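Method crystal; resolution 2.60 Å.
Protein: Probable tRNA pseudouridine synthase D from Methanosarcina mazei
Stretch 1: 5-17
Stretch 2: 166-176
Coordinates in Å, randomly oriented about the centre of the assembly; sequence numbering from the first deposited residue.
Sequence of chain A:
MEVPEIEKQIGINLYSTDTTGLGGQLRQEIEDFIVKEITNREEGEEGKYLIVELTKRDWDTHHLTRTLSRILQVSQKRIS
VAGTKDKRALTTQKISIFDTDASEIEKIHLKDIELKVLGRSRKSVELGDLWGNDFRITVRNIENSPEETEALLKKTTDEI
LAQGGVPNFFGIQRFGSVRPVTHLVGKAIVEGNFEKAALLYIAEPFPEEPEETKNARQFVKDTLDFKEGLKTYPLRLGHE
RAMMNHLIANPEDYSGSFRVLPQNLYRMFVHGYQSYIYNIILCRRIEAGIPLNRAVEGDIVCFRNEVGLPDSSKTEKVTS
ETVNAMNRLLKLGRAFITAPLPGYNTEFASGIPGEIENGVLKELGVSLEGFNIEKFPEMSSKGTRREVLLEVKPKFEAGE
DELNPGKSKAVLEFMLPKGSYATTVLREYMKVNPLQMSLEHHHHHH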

# COMPACT_ATOMS: atom_id res chain seq x y z
N GLU A 5 -11.28 -8.64 -12.03
CA GLU A 5 -12.37 -8.36 -11.12
C GLU A 5 -11.82 -7.98 -9.76
O GLU A 5 -12.36 -7.11 -9.08
CB GLU A 5 -13.26 -9.59 -10.99
CG GLU A 5 -14.33 -9.69 -12.05
CD GLU A 5 -15.34 -8.57 -11.95
OE1 GLU A 5 -15.23 -7.60 -12.73
OE2 GLU A 5 -16.23 -8.67 -11.08
N ILE A 6 -10.74 -8.64 -9.36
CA ILE A 6 -10.14 -8.38 -8.06
C ILE A 6 -9.88 -6.91 -7.84
O ILE A 6 -10.17 -6.37 -6.77
CB ILE A 6 -8.83 -9.20 -7.89
CG1 ILE A 6 -9.20 -10.66 -7.64
CG2 ILE A 6 -8.02 -8.71 -6.70
CD1 ILE A 6 -10.32 -10.82 -6.63
N GLU A 7 -9.34 -6.25 -8.86
CA GLU A 7 -9.06 -4.82 -8.78
C GLU A 7 -10.31 -3.95 -8.98
O GLU A 7 -10.37 -2.82 -8.49
CB GLU A 7 -7.96 -4.46 -9.80
CG GLU A 7 -6.54 -4.87 -9.37
CD GLU A 7 -5.49 -4.59 -10.43
OE1 GLU A 7 -4.28 -4.65 -10.11
OE2 GLU A 7 -5.86 -4.31 -11.59
N LYS A 8 -11.32 -4.45 -9.68
CA LYS A 8 -12.52 -3.65 -9.88
C LYS A 8 -13.35 -3.67 -8.60
O LYS A 8 -14.14 -2.75 -8.35
CB LYS A 8 -13.35 -4.19 -11.05
CG LYS A 8 -12.59 -4.22 -12.37
CD LYS A 8 -13.23 -5.16 -13.41
CE LYS A 8 -14.07 -4.41 -14.44
NZ LYS A 8 -14.62 -5.31 -15.48
N GLN A 9 -13.16 -4.70 -7.78
CA GLN A 9 -13.90 -4.84 -6.53
C GLN A 9 -13.39 -3.91 -5.44
O GLN A 9 -13.90 -3.91 -4.31
CB GLN A 9 -13.84 -6.27 -6.04
CG GLN A 9 -14.52 -7.25 -6.95
CD GLN A 9 -14.12 -8.68 -6.65
OE1 GLN A 9 -14.69 -9.63 -7.20
NE2 GLN A 9 -13.13 -8.84 -5.78
N ILE A 10 -12.36 -3.14 -5.78
CA ILE A 10 -11.79 -2.18 -4.86
C ILE A 10 -11.61 -0.83 -5.54
O ILE A 10 -10.63 -0.13 -5.28
CB ILE A 10 -10.42 -2.64 -4.30
CG1 ILE A 10 -9.45 -2.90 -5.45
CG2 ILE A 10 -10.61 -3.88 -3.43
CD1 ILE A 10 -8.10 -3.39 -4.99
N GLY A 11 -12.54 -0.48 -6.42
CA GLY A 11 -12.51 0.81 -7.08
C GLY A 11 -11.73 1.00 -8.36
O GLY A 11 -12.20 1.69 -9.27
N ILE A 12 -10.54 0.41 -8.43
CA ILE A 12 -9.71 0.52 -9.63
C ILE A 12 -10.41 -0.23 -10.74
O ILE A 12 -11.07 -1.23 -10.49
CB ILE A 12 -8.36 -0.11 -9.38
CG1 ILE A 12 -7.79 0.50 -8.10
CG2 ILE A 12 -7.48 0.07 -10.62
CD1 ILE A 12 -6.54 -0.18 -7.59
N ASN A 13 -10.28 0.25 -11.97
CA ASN A 13 -10.93 -0.41 -13.10
C ASN A 13 -10.34 0.01 -14.43
O ASN A 13 -11.01 -0.07 -15.45
CB ASN A 13 -12.43 -0.11 -13.10
CG ASN A 13 -12.75 1.20 -13.78
OD1 ASN A 13 -12.17 2.25 -13.48
ND2 ASN A 13 -13.70 1.16 -14.71
N LEU A 14 -9.10 0.46 -14.42
CA LEU A 14 -8.47 0.88 -15.67
C LEU A 14 -6.99 1.12 -15.50
O LEU A 14 -6.39 0.62 -14.56
CB LEU A 14 -9.15 2.15 -16.19
CG LEU A 14 -9.15 3.32 -15.23
CD1 LEU A 14 -8.03 4.30 -15.53
CD2 LEU A 14 -10.48 4.01 -15.36
N TYR A 15 -6.43 1.91 -16.41
CA TYR A 15 -5.00 2.22 -16.42
C TYR A 15 -4.76 3.61 -16.99
O TYR A 15 -5.27 3.93 -18.07
CB TYR A 15 -4.26 1.19 -17.29
CG TYR A 15 -4.41 -0.25 -16.85
CD1 TYR A 15 -3.56 -0.80 -15.89
CD2 TYR A 15 -5.37 -1.09 -17.43
CE1 TYR A 15 -3.65 -2.14 -15.52
CE2 TYR A 15 -5.46 -2.44 -17.06
CZ TYR A 15 -4.60 -2.96 -16.11
OH TYR A 15 -4.68 -4.28 -15.75
N SER A 16 -3.97 4.43 -16.30
CA SER A 16 -3.68 5.78 -16.79
C SER A 16 -2.98 5.69 -18.16
O SER A 16 -3.00 6.64 -18.95
CB SER A 16 -2.78 6.53 -15.80
OG SER A 16 -1.41 6.31 -16.07
N THR A 17 -2.35 4.55 -18.43
CA THR A 17 -1.66 4.34 -19.69
C THR A 17 -2.51 3.45 -20.60
O THR A 17 -3.18 2.54 -20.12
CB THR A 17 -0.31 3.65 -19.46
OG1 THR A 17 -0.54 2.36 -18.91
CG2 THR A 17 0.56 4.47 -18.51
N VAL A 166 2.53 7.63 -12.08
CA VAL A 166 1.45 6.65 -12.10
C VAL A 166 0.39 7.05 -11.08
O VAL A 166 0.70 7.73 -10.10
CB VAL A 166 2.01 5.20 -11.84
CG1 VAL A 166 3.23 4.97 -12.72
CG2 VAL A 166 2.36 5.00 -10.38
N PRO A 167 -0.87 6.68 -11.31
CA PRO A 167 -1.93 7.05 -10.36
C PRO A 167 -1.66 6.57 -8.96
O PRO A 167 -1.08 5.51 -8.76
CB PRO A 167 -3.19 6.43 -10.98
CG PRO A 167 -2.67 5.29 -11.79
CD PRO A 167 -1.42 5.87 -12.41
N ASN A 168 -2.08 7.36 -7.99
CA ASN A 168 -1.87 7.00 -6.61
C ASN A 168 -2.98 6.10 -6.07
O ASN A 168 -3.56 6.38 -5.01
CB ASN A 168 -1.76 8.24 -5.74
CG ASN A 168 -1.09 7.95 -4.42
OD1 ASN A 168 0.11 7.69 -4.38
ND2 ASN A 168 -1.87 7.96 -3.33
N PHE A 169 -3.28 5.03 -6.80
CA PHE A 169 -4.32 4.07 -6.42
C PHE A 169 -4.02 3.31 -5.12
O PHE A 169 -2.86 3.14 -4.75
CB PHE A 169 -4.51 3.03 -7.53
CG PHE A 169 -5.31 3.52 -8.72
CD1 PHE A 169 -6.65 3.87 -8.58
CD2 PHE A 169 -4.73 3.58 -9.98
CE1 PHE A 169 -7.40 4.26 -9.69
CE2 PHE A 169 -5.47 3.98 -11.09
CZ PHE A 169 -6.81 4.31 -10.95
N PHE A 170 -5.07 2.86 -4.44
CA PHE A 170 -4.92 2.09 -3.21
C PHE A 170 -4.87 0.60 -3.57
O PHE A 170 -5.90 -0.01 -3.90
CB PHE A 170 -6.07 2.37 -2.22
CG PHE A 170 -5.77 3.49 -1.24
CD1 PHE A 170 -4.95 3.27 -0.14
CD2 PHE A 170 -6.24 4.79 -1.47
CE1 PHE A 170 -4.60 4.32 0.72
CE2 PHE A 170 -5.90 5.84 -0.63
CZ PHE A 170 -5.08 5.60 0.47
N GLY A 171 -3.67 0.04 -3.52
CA GLY A 171 -3.44 -1.36 -3.86
C GLY A 171 -4.37 -2.39 -3.22
O GLY A 171 -4.89 -2.17 -2.13
N ILE A 172 -4.54 -3.51 -3.90
CA ILE A 172 -5.40 -4.58 -3.41
C ILE A 172 -4.94 -5.12 -2.06
O ILE A 172 -5.73 -5.72 -1.32
CB ILE A 172 -5.50 -5.74 -4.46
CG1 ILE A 172 -6.39 -6.87 -3.94
CG2 ILE A 172 -4.11 -6.27 -4.78
CD1 ILE A 172 -7.83 -6.46 -3.65
N GLN A 173 -3.67 -4.91 -1.71
CA GLN A 173 -3.16 -5.38 -0.43
C GLN A 173 -3.50 -4.45 0.73
O GLN A 173 -3.50 -4.86 1.89
CB GLN A 173 -1.65 -5.55 -0.50
CG GLN A 173 -1.23 -6.65 -1.43
CD GLN A 173 0.27 -6.83 -1.47
OE1 GLN A 173 1.00 -5.93 -1.88
NE2 GLN A 173 0.74 -8.01 -1.03
N ARG A 174 -3.79 -3.19 0.40
CA ARG A 174 -4.13 -2.16 1.38
C ARG A 174 -5.52 -2.41 1.98
O ARG A 174 -5.83 -1.91 3.06
CB ARG A 174 -4.12 -0.77 0.73
CG ARG A 174 -2.85 -0.37 -0.04
CD ARG A 174 -1.71 0.07 0.87
NE ARG A 174 -1.13 -1.05 1.60
CZ ARG A 174 -0.38 -2.01 1.06
NH1 ARG A 174 -0.10 -1.99 -0.24
NH2 ARG A 174 0.08 -3.00 1.82
N PHE A 175 -6.35 -3.19 1.29
CA PHE A 175 -7.70 -3.46 1.77
C PHE A 175 -7.77 -4.72 2.63
O PHE A 175 -8.86 -5.19 2.97
CB PHE A 175 -8.66 -3.59 0.59
CG PHE A 175 -8.77 -2.33 -0.21
CD1 PHE A 175 -9.74 -1.38 0.09
CD2 PHE A 175 -7.89 -2.08 -1.26
CE1 PHE A 175 -9.82 -0.20 -0.63
CE2 PHE A 175 -7.96 -0.89 -1.99
CZ PHE A 175 -8.93 0.05 -1.68
N GLY A 176 -6.61 -5.24 2.99
CA GLY A 176 -6.58 -6.44 3.81
C GLY A 176 -5.27 -7.19 3.68
O GLY A 176 -4.68 -7.29 2.59

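Stretch 1 opens with a short helix, residues 5-8, and continues as loop. Q9 N donates a hydrogen bond to E5 O at 2.9 Å. G11 has phi/psi of 87/-41, where a CB would jam against the carbonyl O of I10, so glycine fits. Stretch 2 leaves a strand at P167 and ends in a type I turn from Q173 to G176. The backbones stay well apart: the CA atoms of I12 and F169 are 7.2 Å apart, those of S16 and P167 6.8 Å. Side chains fill the gap.

No hydrogen bond or salt bridge crosses the contact. The packing is mainly apolar and buries 492 Å², both sides summed. I10 has chi1 p and chi2 t, and I10 CD1 reaches I172 CA at 3.3 Å and I172 CD1 at 3.4 Å. I10 CB also lies over one face of the F175 ring, 3.8 Å from F175 CE2. I6 CG2 adds a contact with I172 CG1 at 3.7 Å. The CA-to-CB bond of I12 points toward stretch 2. I12 CG2 sits over one face of the F169 ring, 4.2 Å from its centroid, and I12 CD1 meets F170 O at 3.7 Å. Branched I10 and I12 each offer carbons to a ring and to backbone; flat F169 and F175 give them broad apolar faces. At the far end, S16 OG packs 3.7 Å from P167 CD; this hydroxyl is hydrogen-bonded elsewhere in the structure.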